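PDB 1P3Y: MrsD protein from Bacillus sp., which catalyses the FAD-dependent oxidative decarboxylation of the C-terminal cysteine of mersacidin to an aminoenethiol residue. Local coordinates for residues K7-L12 against W81-C86; V40-T45 against D60-E65; H116-F121 against D144-I149. One frame throughout, in Å; residues are numbered along the deposited sequence.

Contact 1 of 3, residues K7-L12 against W81-C86; sequences KDKKLL and WADIYC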
loop_
_atom_site.group_PDB
_atom_site.type_symbol
_atom_site.label_atom_id
_atom_site.label_comp_id
_atom_site.label_asym_id
_atom_site.label_seq_id
_atom_site.Cartn_x
_atom_site.Cartn_y
_atom_site.Cartn_z
ATOM N N LYS A 7 -28.390 -29.304 24.673
ATOM C CA LYS A 7 -28.999 -29.215 23.341
ATOM C C LYS A 7 -29.686 -27.873 23.089
ATOM O O LYS A 7 -29.913 -27.492 21.949
ATOM N N ASP A 8 -30.007 -27.154 24.153
ATOM C CA ASP A 8 -30.679 -25.868 24.014
ATOM C C ASP A 8 -29.890 -24.698 24.609
ATOM O O ASP A 8 -30.466 -23.705 25.072
ATOM C CB ASP A 8 -32.075 -25.950 24.650
ATOM C CG ASP A 8 -32.110 -26.857 25.879
ATOM O OD1 ASP A 8 -31.526 -26.466 26.921
ATOM O OD2 ASP A 8 -32.717 -27.963 25.795
ATOM N N LYS A 9 -28.566 -24.824 24.588
ATOM C CA LYS A 9 -27.682 -23.788 25.112
ATOM C C LYS A 9 -26.729 -23.257 24.026
ATOM O O LYS A 9 -26.367 -23.970 23.082
ATOM C CB LYS A 9 -26.874 -24.344 26.289
ATOM C CG LYS A 9 -27.713 -24.793 27.465
ATOM C CD LYS A 9 -28.428 -23.612 28.092
ATOM C CE LYS A 9 -29.396 -24.037 29.192
ATOM N NZ LYS A 9 -29.887 -22.823 29.904
ATOM N N LYS A 10 -26.346 -21.992 24.165
ATOM C CA LYS A 10 -25.432 -21.344 23.223
ATOM C C LYS A 10 -23.994 -21.461 23.747
ATOM O O LYS A 10 -23.685 -21.034 24.862
ATOM C CB LYS A 10 -25.824 -19.872 23.048
ATOM C CG LYS A 10 -27.211 -19.701 22.452
ATOM C CD LYS A 10 -27.661 -18.249 22.390
ATOM C CE LYS A 10 -28.975 -18.150 21.631
ATOM N NZ LYS A 10 -29.425 -16.738 21.431
ATOM N N LEU A 11 -23.127 -22.061 22.942
ATOM C CA LEU A 11 -21.731 -22.255 23.323
ATOM C C LEU A 11 -20.752 -21.364 22.557
ATOM O O LEU A 11 -20.764 -21.301 21.314
ATOM C CB LEU A 11 -21.324 -23.710 23.101
ATOM C CG LEU A 11 -19.845 -23.997 23.332
ATOM C CD1 LEU A 11 -19.503 -23.734 24.801
ATOM C CD2 LEU A 11 -19.535 -25.450 22.940
ATOM N N LEU A 12 -19.910 -20.671 23.314
ATOM C CA LEU A 12 -18.890 -19.811 22.740
ATOM C C LEU A 12 -17.538 -20.431 23.067
ATOM O O LEU A 12 -17.217 -20.693 24.229
ATOM C CB LEU A 12 -18.956 -18.400 23.328
ATOM C CG LEU A 12 -17.862 -17.441 22.827
ATOM C CD1 LEU A 12 -17.967 -17.308 21.310
ATOM C CD2 LEU A 12 -17.991 -16.068 23.509
ATOM N N TRP A 81 -24.535 -13.211 24.781
ATOM C CA TRP A 81 -25.087 -14.146 23.792
ATOM C C TRP A 81 -24.902 -15.592 24.212
ATOM O O TRP A 81 -25.816 -16.417 24.078
ATOM C CB TRP A 81 -24.396 -13.977 22.426
ATOM C CG TRP A 81 -24.785 -15.046 21.423
ATOM C CD1 TRP A 81 -25.890 -15.049 20.625
ATOM C CD2 TRP A 81 -24.127 -16.309 21.199
ATOM N NE1 TRP A 81 -25.968 -16.227 19.924
ATOM C CE2 TRP A 81 -24.902 -17.022 20.260
ATOM C CE3 TRP A 81 -22.967 -16.907 21.707
ATOM C CZ2 TRP A 81 -24.555 -18.314 19.814
ATOM C CZ3 TRP A 81 -22.618 -18.195 21.265
ATOM C CH2 TRP A 81 -23.414 -18.881 20.328
ATOM N N ALA A 82 -23.701 -15.891 24.695
ATOM C CA ALA A 82 -23.347 -17.239 25.092
ATOM C C ALA A 82 -23.857 -17.614 26.478
ATOM O O ALA A 82 -23.900 -16.779 27.385
ATOM C CB ALA A 82 -21.830 -17.408 25.018
ATOM N N ASP A 83 -24.264 -18.876 26.615
ATOM C CA ASP A 83 -24.741 -19.410 27.887
ATOM C C ASP A 83 -23.520 -20.029 28.547
ATOM O O ASP A 83 -23.364 -19.997 29.772
ATOM C CB ASP A 83 -25.799 -20.505 27.680
ATOM C CG ASP A 83 -27.067 -19.983 27.051
ATOM O OD1 ASP A 83 -27.586 -18.956 27.547
ATOM O OD2 ASP A 83 -27.540 -20.601 26.069
ATOM N N ILE A 84 -22.660 -20.609 27.717
ATOM C CA ILE A 84 -21.441 -21.222 28.205
ATOM C C ILE A 84 -20.247 -20.699 27.409
ATOM O O ILE A 84 -20.271 -20.662 26.171
ATOM C CB ILE A 84 -21.505 -22.756 28.073
ATOM C CG1 ILE A 84 -22.653 -23.299 28.936
ATOM C CG2 ILE A 84 -20.163 -23.380 28.494
ATOM C CD1 ILE A 84 -23.037 -24.730 28.601
ATOM N N TYR A 85 -19.210 -20.273 28.129
ATOM C CA TYR A 85 -17.991 -19.769 27.500
ATOM C C TYR A 85 -16.837 -20.670 27.904
ATOM O O TYR A 85 -16.444 -20.762 29.073
ATOM C CB TYR A 85 -17.719 -18.321 27.920
ATOM C CG TYR A 85 -16.475 -17.697 27.306
ATOM C CD1 TYR A 85 -16.124 -17.939 25.978
ATOM C CD2 TYR A 85 -15.700 -16.786 28.037
ATOM C CE1 TYR A 85 -15.032 -17.279 25.388
ATOM C CE2 TYR A 85 -14.617 -16.122 27.467
ATOM C CZ TYR A 85 -14.284 -16.369 26.140
ATOM O OH TYR A 85 -13.210 -15.696 25.586
ATOM N N CYS A 86 -16.295 -21.341 26.910
ATOM C CA CYS A 86 -15.212 -22.252 27.136
ATOM C C CYS A 86 -14.018 -21.865 26.266
ATOM O O CYS A 86 -14.136 -21.701 25.052
ATOM C CB CYS A 86 -15.722 -23.669 26.831
ATOM S SG CYS A 86 -14.449 -24.891 26.681
HETATM O O HOH W 1 -30.807 -20.937 24.905
#

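Contact 2 of 3, residues V40-T45 against D60-E65; sequences VVMTKT and DHVYSE. With FAD (flavin-adenine dinucleotide), chain B.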
loop_
_atom_site.group_PDB
_atom_site.type_symbol
_atom_site.label_atom_id
_atom_site.label_comp_id
_atom_site.label_asym_id
_atom_site.label_seq_id
_atom_site.Cartn_x
_atom_site.Cartn_y
_atom_site.Cartn_z
ATOM N N VAL A 40 -17.361 -19.042 17.679
ATOM C CA VAL A 40 -15.986 -18.949 18.119
ATOM C C VAL A 40 -15.483 -17.506 18.177
ATOM O O VAL A 40 -15.931 -16.644 17.427
ATOM C CB VAL A 40 -15.091 -19.767 17.171
ATOM C CG1 VAL A 40 -13.616 -19.493 17.438
ATOM C CG2 VAL A 40 -15.408 -21.242 17.338
ATOM N N VAL A 41 -14.562 -17.262 19.104
ATOM C CA VAL A 41 -13.895 -15.977 19.259
ATOM C C VAL A 41 -12.400 -16.377 19.343
ATOM O O VAL A 41 -12.011 -17.242 20.146
ATOM C CB VAL A 41 -14.371 -15.219 20.550
ATOM C CG1 VAL A 41 -14.086 -16.058 21.820
ATOM C CG2 VAL A 41 -13.682 -13.843 20.633
ATOM N N MET A 42 -11.567 -15.769 18.503
ATOM C CA MET A 42 -10.135 -16.103 18.451
ATOM C C MET A 42 -9.180 -14.975 18.830
ATOM O O MET A 42 -9.534 -13.806 18.808
ATOM C CB MET A 42 -9.770 -16.558 17.031
ATOM C CG MET A 42 -10.798 -17.496 16.359
ATOM S SD MET A 42 -10.273 -18.071 14.694
ATOM C CE MET A 42 -8.648 -18.864 15.067
ATOM N N THR A 43 -7.957 -15.339 19.181
ATOM C CA THR A 43 -6.925 -14.355 19.477
ATOM C C THR A 43 -6.120 -14.277 18.168
ATOM O O THR A 43 -6.188 -15.176 17.303
ATOM C CB THR A 43 -5.933 -14.821 20.589
ATOM O OG1 THR A 43 -5.208 -15.977 20.138
ATOM C CG2 THR A 43 -6.655 -15.167 21.859
ATOM N N LYS A 44 -5.341 -13.213 18.048
ATOM C CA LYS A 44 -4.499 -12.960 16.890
ATOM C C LYS A 44 -3.566 -14.143 16.562
ATOM O O LYS A 44 -3.458 -14.561 15.402
ATOM C CB LYS A 44 -3.690 -11.671 17.153
ATOM C CG LYS A 44 -2.891 -11.138 15.969
ATOM C CD LYS A 44 -1.494 -11.763 15.871
ATOM C CE LYS A 44 -0.648 -11.104 14.762
ATOM N NZ LYS A 44 -1.348 -11.145 13.422
ATOM N N THR A 45 -2.883 -14.676 17.572
ATOM C CA THR A 45 -1.972 -15.799 17.339
ATOM C C THR A 45 -2.703 -17.022 16.808
ATOM O O THR A 45 -2.207 -17.715 15.909
ATOM C CB THR A 45 -1.240 -16.181 18.609
ATOM O OG1 THR A 45 -0.686 -15.001 19.186
ATOM C CG2 THR A 45 -0.110 -17.171 18.301
ATOM N N ASP A 60 -20.829 -21.924 13.658
ATOM C CA ASP A 60 -21.787 -20.950 13.142
ATOM C C ASP A 60 -21.271 -19.547 12.865
ATOM O O ASP A 60 -21.796 -18.850 11.990
ATOM C CB ASP A 60 -22.990 -20.877 14.083
ATOM C CG ASP A 60 -23.644 -22.236 14.284
ATOM O OD1 ASP A 60 -23.794 -22.667 15.451
ATOM O OD2 ASP A 60 -23.994 -22.882 13.269
ATOM N N HIS A 61 -20.256 -19.117 13.602
ATOM C CA HIS A 61 -19.720 -17.786 13.387
ATOM C C HIS A 61 -18.419 -17.656 14.132
ATOM O O HIS A 61 -18.254 -18.237 15.195
ATOM C CB HIS A 61 -20.695 -16.725 13.886
ATOM C CG HIS A 61 -20.281 -15.328 13.550
ATOM N ND1 HIS A 61 -20.376 -14.808 12.274
ATOM C CD2 HIS A 61 -19.727 -14.356 14.314
ATOM C CE1 HIS A 61 -19.897 -13.576 12.270
ATOM N NE2 HIS A 61 -19.497 -13.277 13.495
ATOM N N VAL A 62 -17.505 -16.875 13.574
ATOM C CA VAL A 62 -16.197 -16.667 14.178
ATOM C C VAL A 62 -15.945 -15.185 14.426
ATOM O O VAL A 62 -15.924 -14.388 13.490
ATOM C CB VAL A 62 -15.074 -17.198 13.243
ATOM C CG1 VAL A 62 -13.701 -17.026 13.899
ATOM C CG2 VAL A 62 -15.351 -18.645 12.878
ATOM N N TYR A 63 -15.754 -14.808 15.682
ATOM C CA TYR A 63 -15.475 -13.411 16.004
ATOM C C TYR A 63 -13.968 -13.224 16.040
ATOM O O TYR A 63 -13.250 -13.848 16.826
ATOM C CB TYR A 63 -16.051 -13.020 17.360
ATOM C CG TYR A 63 -17.549 -13.113 17.443
ATOM C CD1 TYR A 63 -18.171 -14.182 18.091
ATOM C CD2 TYR A 63 -18.354 -12.117 16.899
ATOM C CE1 TYR A 63 -19.559 -14.253 18.198
ATOM C CE2 TYR A 63 -19.736 -12.179 16.998
ATOM C CZ TYR A 63 -20.331 -13.252 17.649
ATOM O OH TYR A 63 -21.700 -13.322 17.716
ATOM N N SER A 64 -13.486 -12.345 15.180
ATOM C CA SER A 64 -12.065 -12.078 15.103
ATOM C C SER A 64 -11.673 -10.843 15.924
ATOM O O SER A 64 -12.491 -9.945 16.156
ATOM C CB SER A 64 -11.683 -11.906 13.635
ATOM O OG SER A 64 -10.330 -11.546 13.502
ATOM N N GLU A 65 -10.420 -10.820 16.373
ATOM C CA GLU A 65 -9.869 -9.712 17.158
ATOM C C GLU A 65 -9.865 -8.465 16.283
ATOM O O GLU A 65 -9.995 -7.345 16.784
ATOM C CB GLU A 65 -8.432 -10.057 17.603
ATOM C CG GLU A 65 -7.728 -9.027 18.489
ATOM C CD GLU A 65 -8.413 -8.815 19.822
ATOM O OE1 GLU A 65 -8.681 -9.807 20.522
ATOM O OE2 GLU A 65 -8.680 -7.655 20.184
HETATM P PA FAD B . -2.467 -12.932 21.539
HETATM O O1A FAD B . -2.514 -13.712 20.230
HETATM O O2A FAD B . -3.513 -11.858 21.770
HETATM O O5B FAD B . -1.008 -12.212 21.751
HETATM C C5B FAD B . 0.199 -12.579 21.018
HETATM C C4B FAD B . 0.447 -11.660 19.829
HETATM O O4B FAD B . -0.762 -11.005 19.462
HETATM C C3B FAD B . 1.452 -10.525 20.089
HETATM O O3B FAD B . 2.525 -10.762 19.183
HETATM C C2B FAD B . 0.656 -9.284 19.847
HETATM O O2B FAD B . 1.281 -8.129 19.362
HETATM C C1B FAD B . -0.462 -9.749 18.917
HETATM N N9A FAD B . -1.762 -9.003 18.885
HETATM C C8A FAD B . -2.841 -8.897 19.867
HETATM N N7A FAD B . -3.846 -8.138 19.492
HETATM C C5A FAD B . -3.481 -7.680 18.185
HETATM C C6A FAD B . -4.109 -6.811 17.208
HETATM N N6A FAD B . -5.313 -6.251 17.408
HETATM N N1A FAD B . -3.413 -6.550 15.987
HETATM C C2A FAD B . -2.184 -7.094 15.733
HETATM N N3A FAD B . -1.495 -7.968 16.625
HETATM C C4A FAD B . -2.278 -8.170 17.852
HETATM N N1 FAD B . 1.627 -20.356 24.469
HETATM C C2 FAD B . 0.981 -21.196 25.367
HETATM O O2 FAD B . 0.761 -20.818 26.549
HETATM N N3 FAD B . 0.573 -22.470 24.940
HETATM C C4 FAD B . 0.771 -23.011 23.613
HETATM O O4 FAD B . 0.364 -24.203 23.331
HETATM C C4X FAD B . 1.407 -22.139 22.733
HETATM N N5 FAD B . 1.601 -22.621 21.392
HETATM C C5X FAD B . 2.224 -21.735 20.456
HETATM C C6 FAD B . 2.441 -22.159 19.110
HETATM C C7 FAD B . 3.063 -21.318 18.096
HETATM C C7M FAD B . 3.235 -21.883 16.657
HETATM C C8 FAD B . 3.490 -19.958 18.495
HETATM C C8M FAD B . 4.141 -18.970 17.550
HETATM C C9 FAD B . 3.300 -19.495 19.807
HETATM C C9A FAD B . 2.681 -20.336 20.820
HETATM N N10 FAD B . 2.429 -19.962 22.256
HETATM C C10 FAD B . 1.816 -20.829 23.173
HETATM C "C1'" FAD B . 2.842 -18.651 22.662
HETATM C "C2'" FAD B . 1.794 -17.602 22.761
HETATM O "O2'" FAD B . 1.187 -17.438 21.401
HETATM C "C3'" FAD B . 2.375 -16.298 23.164
HETATM O "O3'" FAD B . 2.645 -16.237 24.581
HETATM C "C4'" FAD B . 1.486 -15.068 22.822
HETATM O "O4'" FAD B . 2.226 -13.864 23.220
HETATM C "C5'" FAD B . 0.147 -15.031 23.516
HETATM O "O5'" FAD B . -0.838 -15.753 22.761
HETATM P P FAD B . -2.385 -15.527 22.970
HETATM O O1P FAD B . -3.056 -16.433 22.031
HETATM O O2P FAD B . -2.704 -15.709 24.432
HETATM O O3P FAD B . -2.599 -13.942 22.733
HETATM O O HOH W 2 -9.003 -12.300 20.910
#

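Contact 3 of 3, residues H116-F121 against D144-I149; sequences HNTIFF and DGHIVI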
loop_
_atom_site.group_PDB
_atom_site.type_symbol
_atom_site.label_atom_id
_atom_site.label_comp_id
_atom_site.label_asym_id
_atom_site.label_seq_id
_atom_site.Cartn_x
_atom_site.Cartn_y
_atom_site.Cartn_z
ATOM N N HIS A 116 -21.663 -15.670 33.487
ATOM C CA HIS A 116 -21.233 -16.828 34.256
ATOM C C HIS A 116 -19.723 -16.972 34.280
ATOM O O HIS A 116 -18.995 -16.171 33.676
ATOM C CB HIS A 116 -21.852 -18.077 33.650
ATOM C CG HIS A 116 -23.289 -17.901 33.284
ATOM N ND1 HIS A 116 -24.266 -17.640 34.221
ATOM C CD2 HIS A 116 -23.909 -17.892 32.082
ATOM C CE1 HIS A 116 -25.426 -17.477 33.610
ATOM N NE2 HIS A 116 -25.238 -17.625 32.312
ATOM N N ASN A 117 -19.254 -17.998 34.983
ATOM C CA ASN A 117 -17.827 -18.277 35.075
ATOM C C ASN A 117 -17.400 -18.930 33.778
ATOM O O ASN A 117 -18.238 -19.436 33.041
ATOM C CB ASN A 117 -17.543 -19.225 36.240
ATOM C CG ASN A 117 -17.624 -18.532 37.587
ATOM O OD1 ASN A 117 -17.909 -19.181 38.598
ATOM N ND2 ASN A 117 -17.357 -17.214 37.618
ATOM N N THR A 118 -16.097 -18.935 33.510
ATOM C CA THR A 118 -15.565 -19.520 32.277
ATOM C C THR A 118 -14.788 -20.805 32.544
ATOM O O THR A 118 -14.045 -20.902 33.525
ATOM C CB THR A 118 -14.594 -18.517 31.564
ATOM O OG1 THR A 118 -15.308 -17.333 31.197
ATOM C CG2 THR A 118 -13.963 -19.142 30.317
ATOM N N ILE A 119 -14.942 -21.790 31.665
ATOM C CA ILE A 119 -14.192 -23.025 31.832
ATOM C C ILE A 119 -12.990 -22.967 30.883
ATOM O O ILE A 119 -13.160 -22.740 29.685
ATOM C CB ILE A 119 -15.057 -24.285 31.529
ATOM C CG1 ILE A 119 -14.145 -25.495 31.322
ATOM C CG2 ILE A 119 -15.897 -24.067 30.299
ATOM C CD1 ILE A 119 -14.879 -26.781 31.076
ATOM N N PHE A 120 -11.789 -23.171 31.435
ATOM C CA PHE A 120 -10.541 -23.141 30.674
ATOM C C PHE A 120 -9.938 -24.510 30.411
ATOM O O PHE A 120 -9.954 -25.377 31.279
ATOM C CB PHE A 120 -9.473 -22.345 31.424
ATOM C CG PHE A 120 -9.806 -20.913 31.621
ATOM C CD1 PHE A 120 -10.726 -20.527 32.595
ATOM C CD2 PHE A 120 -9.189 -19.931 30.831
ATOM C CE1 PHE A 120 -11.030 -19.177 32.790
ATOM C CE2 PHE A 120 -9.476 -18.583 31.006
ATOM C CZ PHE A 120 -10.399 -18.198 31.989
ATOM N N PHE A 121 -9.376 -24.687 29.221
ATOM C CA PHE A 121 -8.704 -25.933 28.870
ATOM C C PHE A 121 -7.261 -25.592 28.505
ATOM O O PHE A 121 -6.905 -25.551 27.335
ATOM C CB PHE A 121 -9.371 -26.617 27.675
ATOM C CG PHE A 121 -10.672 -27.288 28.003
ATOM C CD1 PHE A 121 -11.845 -26.544 28.137
ATOM C CD2 PHE A 121 -10.728 -28.678 28.139
ATOM C CE1 PHE A 121 -13.064 -27.173 28.393
ATOM C CE2 PHE A 121 -11.937 -29.322 28.393
ATOM C CZ PHE A 121 -13.115 -28.569 28.519
ATOM N N ASP A 144 -11.371 -17.710 42.142
ATOM C CA ASP A 144 -12.293 -16.716 41.595
ATOM C C ASP A 144 -13.592 -17.327 41.083
ATOM O O ASP A 144 -14.550 -16.607 40.823
ATOM C CB ASP A 144 -11.636 -15.932 40.464
ATOM C CG ASP A 144 -10.614 -14.931 40.959
ATOM O OD1 ASP A 144 -10.543 -14.699 42.188
ATOM O OD2 ASP A 144 -9.890 -14.363 40.106
ATOM N N GLY A 145 -13.621 -18.648 40.919
ATOM C CA GLY A 145 -14.839 -19.293 40.459
ATOM C C GLY A 145 -14.756 -19.958 39.099
ATOM O O GLY A 145 -15.668 -20.675 38.698
ATOM N N HIS A 146 -13.673 -19.738 38.372
ATOM C CA HIS A 146 -13.561 -20.342 37.052
ATOM C C HIS A 146 -13.108 -21.787 37.170
ATOM O O HIS A 146 -12.486 -22.164 38.162
ATOM C CB HIS A 146 -12.570 -19.540 36.179
ATOM C CG HIS A 146 -13.003 -18.128 35.931
ATOM N ND1 HIS A 146 -12.295 -17.036 36.398
ATOM C CD2 HIS A 146 -14.112 -17.629 35.328
ATOM C CE1 HIS A 146 -12.952 -15.928 36.099
ATOM N NE2 HIS A 146 -14.058 -16.261 35.452
ATOM N N ILE A 147 -13.424 -22.581 36.152
ATOM C CA ILE A 147 -13.047 -23.988 36.098
ATOM C C ILE A 147 -11.840 -24.128 35.175
ATOM O O ILE A 147 -11.780 -23.476 34.120
ATOM C CB ILE A 147 -14.197 -24.839 35.524
ATOM C CG1 ILE A 147 -15.398 -24.753 36.459
ATOM C CG2 ILE A 147 -13.736 -26.297 35.295
ATOM C CD1 ILE A 147 -16.630 -25.375 35.870
ATOM N N VAL A 148 -10.898 -24.991 35.561
ATOM C CA VAL A 148 -9.691 -25.207 34.765
ATOM C C VAL A 148 -9.392 -26.691 34.504
ATOM O O VAL A 148 -8.744 -27.366 35.304
ATOM C CB VAL A 148 -8.482 -24.541 35.449
ATOM C CG1 VAL A 148 -7.237 -24.748 34.631
ATOM C CG2 VAL A 148 -8.752 -23.076 35.633
ATOM N N ILE A 149 -9.879 -27.199 33.380
ATOM C CA ILE A 149 -9.654 -28.591 33.021
ATOM C C ILE A 149 -8.167 -28.776 32.751
ATOM O O ILE A 149 -7.604 -28.181 31.836
ATOM C CB ILE A 149 -10.462 -28.971 31.772
ATOM C CG1 ILE A 149 -11.956 -28.695 32.013
ATOM C CG2 ILE A 149 -10.192 -30.405 31.387
ATOM C CD1 ILE A 149 -12.479 -29.112 33.382
#

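Contact 1 of 3, residues K7-L12 against W81-C86
Leu11 pairs with Ile84 and Leu12 with Tyr85 as strands 10-12 and 84-86 run parallel, their axes 4.9 Å apart at 23°. They are the two central strands of the Rossmann-like flavoprotein sheet, where the strand order turns back on itself. Leu12 N donates to Ile84 O and Leu12 O accepts from Cys86 N, both bonds 2.9 Å long. At the start of the strands Lys10 O takes two donors, Ile84 N and Asp83 N, while Lys10 N gives a straight bond (169°) to the carboxylate oxygen Asp83 OD2. That OD2 is met on its anti side; here a side-chain oxygen takes the N-H that a strand neighbour's carbonyl would otherwise accept, just where the helix 75-81 gives way to the strand.

The Lys10 chain, extended beyond CG, runs obliquely across one face of the Trp81 indole: CB sits 3.8 Å from the centroid of its six-membered ring in a CH-pi contact, and CD lies toward the ring's rim. Arg39 adds a cation-pi contact to the same indole. On the face carrying Leu12 and Tyr85, the two side chains lie side by side, and Leu12 CB rests on Ala82 CB; Tyr85 OH reaches on to hydrogen-bond Val107 O. On the face of Leu11 and Ile84, Leu11 CD1, placed by a chi2 of 64°, meets Ile84 CG2 at 3.8 Å.

Contact 2 of 3, residues V40-T45 against D60-E65
Val40 and Met42 carry the backbone pairing with the strand 61-63: Val40 N donates to His61 O at 2.8 Å, Val40 O accepts from Tyr63 N, and Met42 N donates to Tyr63 O at 3.1 Å. Beyond the last of these, a water donates to both Met42 O and Glu65 OE1, bridging the two segments as they separate. Glu65 OE1 also accepts from Leu106 N, while OE2 bonds the ribose oxygen O3B of another FAD.

Past its strand the segment 40-45 turns into the FAD site, at the diphosphate and adenosine. Thr43 OG1 donates to FAD O1P at 2.9 Å, and Thr45 N reaches FAD O1A, also at 2.9 Å; Thr45 OG1 bonds the same O1A. In this Rossmann-like parallel sheet the diphosphate sits at the C-terminal end of strand 37-42 and the N-terminal turn of helix 44-49, where the helix dipole would favour the negative charge. Thr43 is the N-cap, its OG1 placed between backbone N and carbonyl carbon (chi1 64°) and also weakly accepting from Ala46 N. The Lys44 chain is bent at chi2, which turns CD aside (-87°), and again at chi4; it lies by the adenine, CG 3.5 Å from FAD N3A, while its NZ pairs with Asp48.

Packing divides between the sheet faces. On that of Val40 and Val62, the Met42 and Val62 side chains cross, Met42 SD 3.7 Å from Val62 CG1, with helix 52-55 close by; on the other, Val41 CG2 meets Tyr63 CB at 4.1 Å.

Contact 3 of 3, residues H116-F121 against D144-I149
Ile149 lies against the ring of Phe121, side by side and pointing the same way, at the far end of a short parallel pairing between strands 119-121 and 147-148. Its CG1 stands 3.8 Å from the ring centroid, a CH-pi contact over the face but offset toward the rim, and Ile149 CG2 touches Phe121 CE2 at 3.6 Å. Ile149 CG1 is anti to the carbonyl carbon (chi1 -57°), a setting that also brings this branch 3.6 Å from Ile119 CD1. Ile119 itself has CG1 anti to the backbone N (chi1 164°), and its side chain crosses that of Ile147 at a slant, Ile119 CG1 near Ile147 CG2. This face, with Ile119, Phe121 and Ile149, is packed by helix 173-183.

On the other face Phe120 carries the contact. Its edge is turned toward the face of His146 in an offset edge-to-face pair, planes 78° apart and centroids 5.7 Å apart, with Phe120 CE1 3.7 Å from His146 CB. Ile147 O lies in the plane of the Phe120 ring, at its edge, while Thr118 CG2 sits over one of its faces and helix 92-99 packs against it.

Three backbone bonds set the register: Ile147 N to Thr118 O, Phe120 N to Ile147 O at 2.7 Å, and Ile149 N to Phe120 O. The strands belong to a beta-alpha-beta crossover whose last helix, 132-144, ends in a Schellman motif at Gly145 just before strand 147-148. Cohesion rests mainly on backbone hydrogen bonding with apolar and aromatic packing; no salt bridge joins the segments, and the Asp144 carboxylate pairs with Arg136 of a neighbouring subunit.

How the contacts relate
From the N terminus, strand 10-15 comes first, and contact 1 closes the long loop from it to strand 84-90. Contact 2 falls wholly within that loop, joining strand 37-42 to 61-63, the outermost strand of this chain's sheet on one side. Contact 3 follows in series, linking strand 119-122 to 147-148, outermost on the other side, across the intervening helices. All three belong to one parallel sheet. Contact 1 forms its middle and touches both others: Leu12 and Tyr85 pack against Val40 and Val41 of contact 2, and Tyr85 and Cys86 adjoin Ile119 and Phe121 of contact 3. Contacts 2 and 3 stay apart, nearest atoms about 9 Å, on opposite sides of the chain's centre.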